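PDB 4XBZ: EvdO1 from Micromonospora carbonacea, which probably catalyses an oxidative cyclization in orthosomycin biosynthesis, as a metal-dependent oxygenase of the phytanoyl-CoA dioxygenase family with a double-stranded beta-helix core. Local coordinates for residues 52-63 / 229-239; 68-79 / 114-124. One frame throughout, in Å; residues are numbered along the deposited sequence.

Contact 1: 52-63 / 229-239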
# COMPACT_ATOMS: atom_id res chain seq x y z
N PHE A 52 5.75 -0.70 8.07
CA PHE A 52 6.35 -0.16 6.84
C PHE A 52 5.67 1.12 6.39
O PHE A 52 6.35 2.08 6.04
CB PHE A 52 6.32 -1.16 5.69
CG PHE A 52 6.89 -0.58 4.42
CD1 PHE A 52 8.26 -0.43 4.28
CD2 PHE A 52 6.06 -0.15 3.40
CE1 PHE A 52 8.81 0.13 3.12
CE2 PHE A 52 6.58 0.40 2.24
CZ PHE A 52 7.96 0.55 2.09
N ARG A 53 4.33 1.15 6.41
CA ARG A 53 3.61 2.34 5.96
C ARG A 53 3.96 3.55 6.82
O ARG A 53 4.10 4.67 6.32
CB ARG A 53 2.10 2.11 5.96
CG ARG A 53 1.63 1.02 5.01
CD ARG A 53 0.86 1.56 3.83
NE ARG A 53 0.31 0.50 3.00
CZ ARG A 53 0.84 0.08 1.85
NH1 ARG A 53 1.98 0.64 1.37
NH2 ARG A 53 0.25 -0.89 1.16
N ARG A 54 4.10 3.33 8.11
CA ARG A 54 4.29 4.45 9.02
C ARG A 54 5.76 4.88 9.10
O ARG A 54 6.07 6.06 9.05
CB ARG A 54 3.78 4.09 10.42
CG ARG A 54 3.79 5.26 11.40
CD ARG A 54 3.19 4.82 12.73
NE ARG A 54 3.98 3.73 13.30
CZ ARG A 54 5.00 3.92 14.13
NH1 ARG A 54 5.32 5.15 14.52
NH2 ARG A 54 5.71 2.88 14.57
N GLN A 55 6.65 3.91 9.25
CA GLN A 55 8.04 4.27 9.50
C GLN A 55 8.82 4.44 8.22
O GLN A 55 9.89 5.04 8.23
CB GLN A 55 8.69 3.23 10.40
CG GLN A 55 8.10 3.22 11.80
CD GLN A 55 8.68 2.15 12.66
OE1 GLN A 55 8.20 1.02 12.68
NE2 GLN A 55 9.74 2.49 13.40
N GLY A 56 8.29 3.93 7.11
CA GLY A 56 8.97 4.05 5.83
C GLY A 56 10.09 3.04 5.65
O GLY A 56 10.93 3.19 4.78
N VAL A 57 10.09 1.99 6.47
CA VAL A 57 11.18 1.03 6.46
C VAL A 57 10.73 -0.29 7.10
O VAL A 57 9.89 -0.30 8.00
CB VAL A 57 12.42 1.63 7.19
CG1 VAL A 57 12.30 1.49 8.69
CG2 VAL A 57 13.70 1.02 6.70
N LEU A 58 11.26 -1.41 6.61
CA LEU A 58 10.94 -2.75 7.12
C LEU A 58 12.05 -3.75 6.82
O LEU A 58 12.47 -3.90 5.66
CB LEU A 58 9.63 -3.27 6.52
CG LEU A 58 9.28 -4.72 6.88
CD1 LEU A 58 9.01 -4.83 8.37
CD2 LEU A 58 8.11 -5.28 6.07
N VAL A 59 12.53 -4.44 7.87
CA VAL A 59 13.49 -5.53 7.72
C VAL A 59 12.78 -6.86 7.55
O VAL A 59 11.90 -7.21 8.33
CB VAL A 59 14.43 -5.66 8.94
CG1 VAL A 59 15.24 -6.95 8.86
CG2 VAL A 59 15.35 -4.47 9.03
N VAL A 60 13.17 -7.59 6.51
CA VAL A 60 12.68 -8.94 6.28
C VAL A 60 13.82 -9.95 6.45
O VAL A 60 14.75 -9.99 5.61
CB VAL A 60 12.09 -9.07 4.88
CG1 VAL A 60 11.66 -10.51 4.62
CG2 VAL A 60 10.91 -8.10 4.70
N ARG A 61 13.77 -10.75 7.51
CA ARG A 61 14.83 -11.74 7.80
C ARG A 61 14.63 -13.03 7.00
O ARG A 61 13.51 -13.46 6.78
CB ARG A 61 14.88 -12.09 9.29
CG ARG A 61 15.11 -10.91 10.23
CD ARG A 61 16.48 -10.27 10.05
NE ARG A 61 16.69 -9.23 11.06
CZ ARG A 61 17.73 -8.40 11.09
NH1 ARG A 61 18.68 -8.47 10.16
NH2 ARG A 61 17.80 -7.48 12.05
N GLY A 62 15.74 -13.63 6.58
CA GLY A 62 15.71 -14.93 5.91
C GLY A 62 14.92 -15.04 4.62
O GLY A 62 14.23 -16.04 4.39
N LEU A 63 15.00 -14.03 3.76
CA LEU A 63 14.32 -14.07 2.47
C LEU A 63 14.82 -15.24 1.62
O LEU A 63 14.03 -15.96 1.02
CB LEU A 63 14.50 -12.75 1.71
CG LEU A 63 13.95 -12.75 0.28
CD1 LEU A 63 12.45 -12.82 0.26
CD2 LEU A 63 14.45 -11.55 -0.52
N VAL A 229 20.40 -3.33 10.58
CA VAL A 229 21.42 -4.34 10.87
C VAL A 229 21.12 -5.69 10.22
O VAL A 229 20.15 -6.37 10.56
CB VAL A 229 21.60 -4.54 12.39
CG1 VAL A 229 22.62 -5.66 12.67
CG2 VAL A 229 22.04 -3.24 13.05
N MET A 230 21.98 -6.08 9.28
CA MET A 230 21.66 -7.12 8.30
C MET A 230 22.61 -8.32 8.25
O MET A 230 23.84 -8.17 8.25
CB MET A 230 21.64 -6.49 6.90
CG MET A 230 20.82 -5.25 6.84
SD MET A 230 19.10 -5.69 6.98
CE MET A 230 18.42 -4.13 7.40
N GLN A 231 22.01 -9.51 8.17
CA GLN A 231 22.75 -10.72 7.83
C GLN A 231 22.61 -10.98 6.33
O GLN A 231 21.65 -10.53 5.73
CB GLN A 231 22.24 -11.92 8.64
CG GLN A 231 22.54 -11.81 10.13
CD GLN A 231 23.93 -11.27 10.40
OE1 GLN A 231 24.94 -11.85 9.98
NE2 GLN A 231 23.98 -10.13 11.10
N PRO A 232 23.58 -11.69 5.72
CA PRO A 232 23.41 -11.93 4.28
C PRO A 232 22.15 -12.75 3.97
O PRO A 232 21.75 -13.64 4.75
CB PRO A 232 24.69 -12.69 3.89
CG PRO A 232 25.72 -12.23 4.90
CD PRO A 232 24.92 -12.08 6.19
N GLY A 233 21.50 -12.41 2.87
CA GLY A 233 20.22 -13.02 2.52
C GLY A 233 19.01 -12.37 3.17
O GLY A 233 17.88 -12.79 2.93
N ASP A 234 19.26 -11.37 4.02
CA ASP A 234 18.18 -10.57 4.58
C ASP A 234 17.79 -9.49 3.59
O ASP A 234 18.56 -9.19 2.69
CB ASP A 234 18.58 -9.90 5.89
CG ASP A 234 18.60 -10.84 7.06
OD1 ASP A 234 18.03 -11.96 6.94
OD2 ASP A 234 19.16 -10.45 8.10
N LEU A 235 16.63 -8.89 3.82
CA LEU A 235 16.04 -7.93 2.90
C LEU A 235 15.62 -6.64 3.59
O LEU A 235 14.83 -6.66 4.54
CB LEU A 235 14.84 -8.56 2.18
CG LEU A 235 13.86 -7.59 1.50
CD1 LEU A 235 14.47 -6.93 0.28
CD2 LEU A 235 12.53 -8.27 1.18
N LEU A 236 16.16 -5.52 3.13
CA LEU A 236 15.71 -4.22 3.62
C LEU A 236 14.76 -3.55 2.60
O LEU A 236 15.11 -3.30 1.45
CB LEU A 236 16.89 -3.30 3.92
CG LEU A 236 16.49 -1.93 4.49
CD1 LEU A 236 15.91 -2.07 5.89
CD2 LEU A 236 17.65 -0.93 4.49
N LEU A 237 13.54 -3.28 3.07
CA LEU A 237 12.55 -2.54 2.31
C LEU A 237 12.58 -1.10 2.77
O LEU A 237 12.42 -0.82 3.97
CB LEU A 237 11.15 -3.13 2.52
CG LEU A 237 11.04 -4.61 2.14
CD1 LEU A 237 9.78 -5.26 2.69
CD2 LEU A 237 11.13 -4.77 0.62
N HIS A 238 12.79 -0.16 1.85
CA HIS A 238 12.63 1.23 2.24
C HIS A 238 11.89 2.08 1.22
O HIS A 238 12.00 1.92 -0.00
CB HIS A 238 13.99 1.85 2.64
CG HIS A 238 14.81 2.40 1.51
ND1 HIS A 238 15.90 1.72 0.99
CD2 HIS A 238 14.79 3.60 0.89
CE1 HIS A 238 16.48 2.47 0.06
NE2 HIS A 238 15.82 3.61 -0.02
N ASN A 239 11.05 2.93 1.78
CA ASN A 239 10.35 3.99 1.09
C ASN A 239 11.37 4.99 0.58
O ASN A 239 12.23 5.43 1.35
CB ASN A 239 9.36 4.64 2.05
CG ASN A 239 8.44 5.63 1.38
OD1 ASN A 239 8.79 6.29 0.40
ND2 ASN A 239 7.24 5.75 1.93
O HOH W 1 6.21 4.00 3.91

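Contact 2: 68-79 / 114-124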
# COMPACT_ATOMS: atom_id res chain seq x y z
N GLU A 68 20.44 -20.31 -2.57
CA GLU A 68 20.21 -19.16 -3.44
C GLU A 68 21.13 -18.01 -3.05
O GLU A 68 21.65 -17.31 -3.92
CB GLU A 68 18.74 -18.68 -3.39
CG GLU A 68 18.48 -17.48 -4.33
CD GLU A 68 17.01 -17.27 -4.71
OE1 GLU A 68 16.10 -17.64 -3.94
OE2 GLU A 68 16.76 -16.73 -5.81
N LEU A 69 21.36 -17.83 -1.75
CA LEU A 69 22.26 -16.77 -1.30
C LEU A 69 23.64 -16.96 -1.91
O LEU A 69 24.24 -16.01 -2.43
CB LEU A 69 22.37 -16.76 0.24
CG LEU A 69 23.49 -15.91 0.85
CD1 LEU A 69 23.36 -14.45 0.45
CD2 LEU A 69 23.52 -16.03 2.37
N ALA A 70 24.13 -18.20 -1.88
CA ALA A 70 25.43 -18.51 -2.47
C ALA A 70 25.40 -18.27 -3.99
O ALA A 70 26.32 -17.64 -4.52
CB ALA A 70 25.83 -19.95 -2.15
N ASP A 71 24.36 -18.74 -4.68
CA ASP A 71 24.30 -18.52 -6.13
C ASP A 71 24.37 -17.03 -6.45
O ASP A 71 25.01 -16.62 -7.41
CB ASP A 71 23.03 -19.13 -6.74
CG ASP A 71 22.87 -20.61 -6.43
OD1 ASP A 71 23.85 -21.25 -6.02
OD2 ASP A 71 21.75 -21.14 -6.61
N VAL A 72 23.71 -16.23 -5.61
CA VAL A 72 23.62 -14.80 -5.86
C VAL A 72 24.91 -14.08 -5.45
O VAL A 72 25.36 -13.14 -6.11
CB VAL A 72 22.39 -14.20 -5.13
CG1 VAL A 72 22.47 -12.71 -5.09
CG2 VAL A 72 21.11 -14.62 -5.86
N GLN A 73 25.52 -14.55 -4.36
CA GLN A 73 26.83 -14.05 -3.95
C GLN A 73 27.88 -14.24 -5.04
O GLN A 73 28.73 -13.37 -5.23
CB GLN A 73 27.30 -14.73 -2.65
CG GLN A 73 26.73 -14.12 -1.40
CD GLN A 73 26.84 -15.04 -0.19
OE1 GLN A 73 26.87 -16.27 -0.33
NE2 GLN A 73 26.88 -14.45 1.01
N GLU A 74 27.84 -15.38 -5.73
CA GLU A 74 28.86 -15.71 -6.73
C GLU A 74 28.61 -14.93 -8.01
O GLU A 74 29.55 -14.56 -8.71
CB GLU A 74 28.88 -17.21 -7.01
CG GLU A 74 29.70 -17.64 -8.25
CD GLU A 74 31.18 -17.20 -8.22
OE1 GLU A 74 31.79 -17.13 -7.13
OE2 GLU A 74 31.74 -16.93 -9.31
N ALA A 75 27.33 -14.67 -8.30
CA ALA A 75 26.99 -13.84 -9.45
C ALA A 75 27.44 -12.39 -9.18
O ALA A 75 27.90 -11.70 -10.09
CB ALA A 75 25.49 -13.91 -9.74
N GLY A 76 27.32 -11.96 -7.94
CA GLY A 76 27.81 -10.65 -7.54
C GLY A 76 29.31 -10.52 -7.72
O GLY A 76 29.79 -9.53 -8.26
N ARG A 77 30.06 -11.52 -7.25
CA ARG A 77 31.50 -11.50 -7.38
C ARG A 77 31.89 -11.42 -8.86
O ARG A 77 32.73 -10.61 -9.27
CB ARG A 77 32.13 -12.72 -6.73
CG ARG A 77 33.66 -12.70 -6.78
CD ARG A 77 34.26 -14.09 -6.69
NE ARG A 77 33.81 -14.94 -7.79
CZ ARG A 77 34.22 -14.82 -9.05
NH1 ARG A 77 35.09 -13.86 -9.39
NH2 ARG A 77 33.76 -15.64 -9.98
N ALA A 78 31.24 -12.26 -9.66
CA ALA A 78 31.47 -12.30 -11.09
C ALA A 78 31.27 -10.93 -11.74
O ALA A 78 32.05 -10.54 -12.59
CB ALA A 78 30.55 -13.32 -11.73
N LEU A 79 30.25 -10.20 -11.32
CA LEU A 79 29.97 -8.90 -11.93
C LEU A 79 31.00 -7.87 -11.53
O LEU A 79 31.42 -7.03 -12.34
CB LEU A 79 28.57 -8.41 -11.54
CG LEU A 79 27.46 -9.15 -12.29
CD1 LEU A 79 26.16 -9.09 -11.52
CD2 LEU A 79 27.31 -8.54 -13.68
N LYS A 114 22.30 -9.09 -16.68
CA LYS A 114 23.70 -9.50 -16.80
C LYS A 114 23.98 -10.87 -16.19
O LYS A 114 24.95 -11.51 -16.53
CB LYS A 114 24.62 -8.44 -16.18
CG LYS A 114 24.69 -7.14 -16.97
CD LYS A 114 25.48 -6.05 -16.26
CE LYS A 114 25.61 -4.80 -17.14
NZ LYS A 114 24.29 -4.27 -17.62
N ALA A 115 23.11 -11.32 -15.31
CA ALA A 115 23.40 -12.53 -14.56
C ALA A 115 22.13 -13.32 -14.26
O ALA A 115 21.25 -12.85 -13.54
CB ALA A 115 24.12 -12.18 -13.26
N ARG A 116 22.07 -14.54 -14.79
CA ARG A 116 20.89 -15.37 -14.68
C ARG A 116 20.42 -15.64 -13.24
O ARG A 116 19.21 -15.66 -12.97
CB ARG A 116 21.13 -16.70 -15.42
CG ARG A 116 19.87 -17.55 -15.61
CD ARG A 116 20.12 -18.85 -16.39
NE ARG A 116 19.03 -19.80 -16.16
CZ ARG A 116 17.92 -19.84 -16.88
NH1 ARG A 116 17.76 -18.99 -17.89
NH2 ARG A 116 16.96 -20.72 -16.61
N PRO A 117 21.37 -15.83 -12.29
CA PRO A 117 20.84 -16.04 -10.93
C PRO A 117 20.11 -14.81 -10.37
O PRO A 117 19.24 -14.95 -9.51
CB PRO A 117 22.10 -16.34 -10.11
CG PRO A 117 23.05 -16.90 -11.10
CD PRO A 117 22.81 -16.11 -12.35
N ILE A 118 20.48 -13.63 -10.85
CA ILE A 118 19.86 -12.40 -10.36
C ILE A 118 18.48 -12.14 -11.03
O ILE A 118 17.54 -11.66 -10.37
CB ILE A 118 20.82 -11.21 -10.56
CG1 ILE A 118 22.09 -11.45 -9.72
CG2 ILE A 118 20.16 -9.91 -10.17
CD1 ILE A 118 23.08 -10.29 -9.74
N ALA A 119 18.35 -12.49 -12.31
CA ALA A 119 17.05 -12.44 -12.98
C ALA A 119 16.03 -13.34 -12.27
O ALA A 119 14.89 -12.93 -12.01
CB ALA A 119 17.18 -12.86 -14.44
N MET A 120 16.44 -14.55 -11.92
CA MET A 120 15.58 -15.46 -11.17
C MET A 120 15.26 -14.91 -9.77
O MET A 120 14.16 -15.10 -9.25
CB MET A 120 16.23 -16.85 -11.08
CG MET A 120 16.41 -17.53 -12.45
SD MET A 120 16.60 -19.34 -12.41
CE MET A 120 18.12 -19.52 -11.47
N LEU A 121 16.24 -14.22 -9.18
CA LEU A 121 16.02 -13.54 -7.90
C LEU A 121 14.91 -12.50 -8.09
O LEU A 121 14.08 -12.29 -7.21
CB LEU A 121 17.31 -12.88 -7.40
CG LEU A 121 17.22 -12.00 -6.13
CD1 LEU A 121 16.71 -12.79 -4.93
CD2 LEU A 121 18.58 -11.37 -5.81
N ALA A 122 14.87 -11.89 -9.27
CA ALA A 122 13.90 -10.86 -9.56
C ALA A 122 12.49 -11.43 -9.71
O ALA A 122 11.53 -10.69 -9.76
CB ALA A 122 14.30 -10.06 -10.81
N GLY A 123 12.38 -12.76 -9.77
CA GLY A 123 11.07 -13.41 -9.78
C GLY A 123 10.74 -14.15 -8.50
O GLY A 123 9.79 -14.92 -8.45
N HIS A 124 11.54 -13.91 -7.46
CA HIS A 124 11.39 -14.57 -6.16
C HIS A 124 10.00 -14.30 -5.57
O HIS A 124 9.68 -13.16 -5.25
CB HIS A 124 12.48 -14.09 -5.20
CG HIS A 124 12.59 -14.89 -3.93
ND1 HIS A 124 11.52 -15.11 -3.09
CD2 HIS A 124 13.66 -15.48 -3.34
CE1 HIS A 124 11.92 -15.82 -2.05
NE2 HIS A 124 13.21 -16.05 -2.17
O HOH W 2 15.36 -18.39 -1.61
O HOH W 3 18.53 -16.84 -8.18

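Contact 1: 52-63 / 229-239
V60 and L235 face each other across two antiparallel strands as a hydrogen-bonded pair: V60 N reaches L235 O at 2.7 Å, and L235 N returns a bond to V60 O. L58 and L237 repeat the exchange, and N239 N closes the ladder on G56 O. The buried face bearing L58, V60, L235 and L237 is densely packed. CD1 of L237 lies 3.7 Å from CG2 of V60, while L235 and V60 run side by side, and helix 125-134 covers L237 through I130 and M131. F52 turns the edge of its ring to strand 235-239, CE1 standing 3.8 Å from L237 O. On the reverse face the methyl ends of V59 and M230 meet tip to tip, CG2 to CE 3.5 Å.

The end near the Q231–D234 turn is more open to solvent, and there polar bonds predominate. A bend at chi2 (-66°) carries the R61 guanidinium back beside V229, where NH1 (2.6 Å) and NH2 (3.0 Å) both grip V229 O end-on. R61 NH1 also forms a 2.9 Å salt bridge to D234 OD2, approaching from above a carboxylate plane turned 60° from its own. Q231 N reaches D234 OD2 from the opposite face, and G62 N binds D234 OD1 at 2.9 Å. A leucine in place of R61 has no donor for V229 O or D234, and would probably leave that carboxylate without its cationic mate and the loop before the turn free to shift. Held by two backbone N-H groups and an arginine that also pairs with E36, the D234 carboxylate is likely to stay ionised, tying the turn to the strand end by charge.

Contact 2: 68-79 / 114-124
Helices packed on the outside of a beta core form this contact: one side of helix 68-79 rests on the short helix 116-121, their axes 9.0 Å apart at closest approach and crossing at -130°. E68, V72, A75 and L79, spaced three or four residues apart, supply the contacting side. At its centre the small A75 methyl group sits among three neighbours, 4.1 Å from CG of P117 and 4.2 Å from both CB of A115 and CG1 of I118. One turn along, L79 splits its branches: CD1 meets CD1 of I118 tip to tip at 3.8 Å, whereas CD2 lies against CB of K114, 3.7 Å away, the lysine chain crossing it at about a right angle before NZ departs to D91. In the other direction V72 sets CG2 4.1 Å from CD2 of L121, again nearly at right angles.

The far end is polar. With CG anti to the backbone N (chi1 -179°) and the chain extended beyond it, E68 reaches past L121 to H124, the planes of its carboxylate and the imidazole only 12° apart. E68 OE1 comes within 3.3 Å of H124 CD2, and a water donates to the same oxygen at 2.6 Å. The carboxylate also has a salt bridge to R292, which probably favours its charged form, while H124 uses ND1 to cap L126 N at the start of helix 125-134. Beneath the helices lies strand 256-263, where I257 touches both V72 and I118 and F259 touches L121. Helices that back one sheet with their apolar sides, as here, are typical of double-stranded beta-helix oxygenases.

In the fold
Contacts 1 and 2 have centres about 19 Å apart, yet the chain joins them directly, since strand 57-61 leads into the helix that carries 68-79. Contact 1 is a strand pairing within the main sheet, and contact 2 packs helices against that same sheet through strand 256-263. They also touch: L63 O comes within 3.3 Å of H124 NE2, and CD1 of L69 lies 3.7 Å from G233 N. Contact 1 borders the metal site, for the H238 side chain is about 5 Å from the nickel at its nearest atoms. H238 NE2 is hydrogen-bonded to D162, which binds the metal together with H160 and H244, making H238 a second-shell residue.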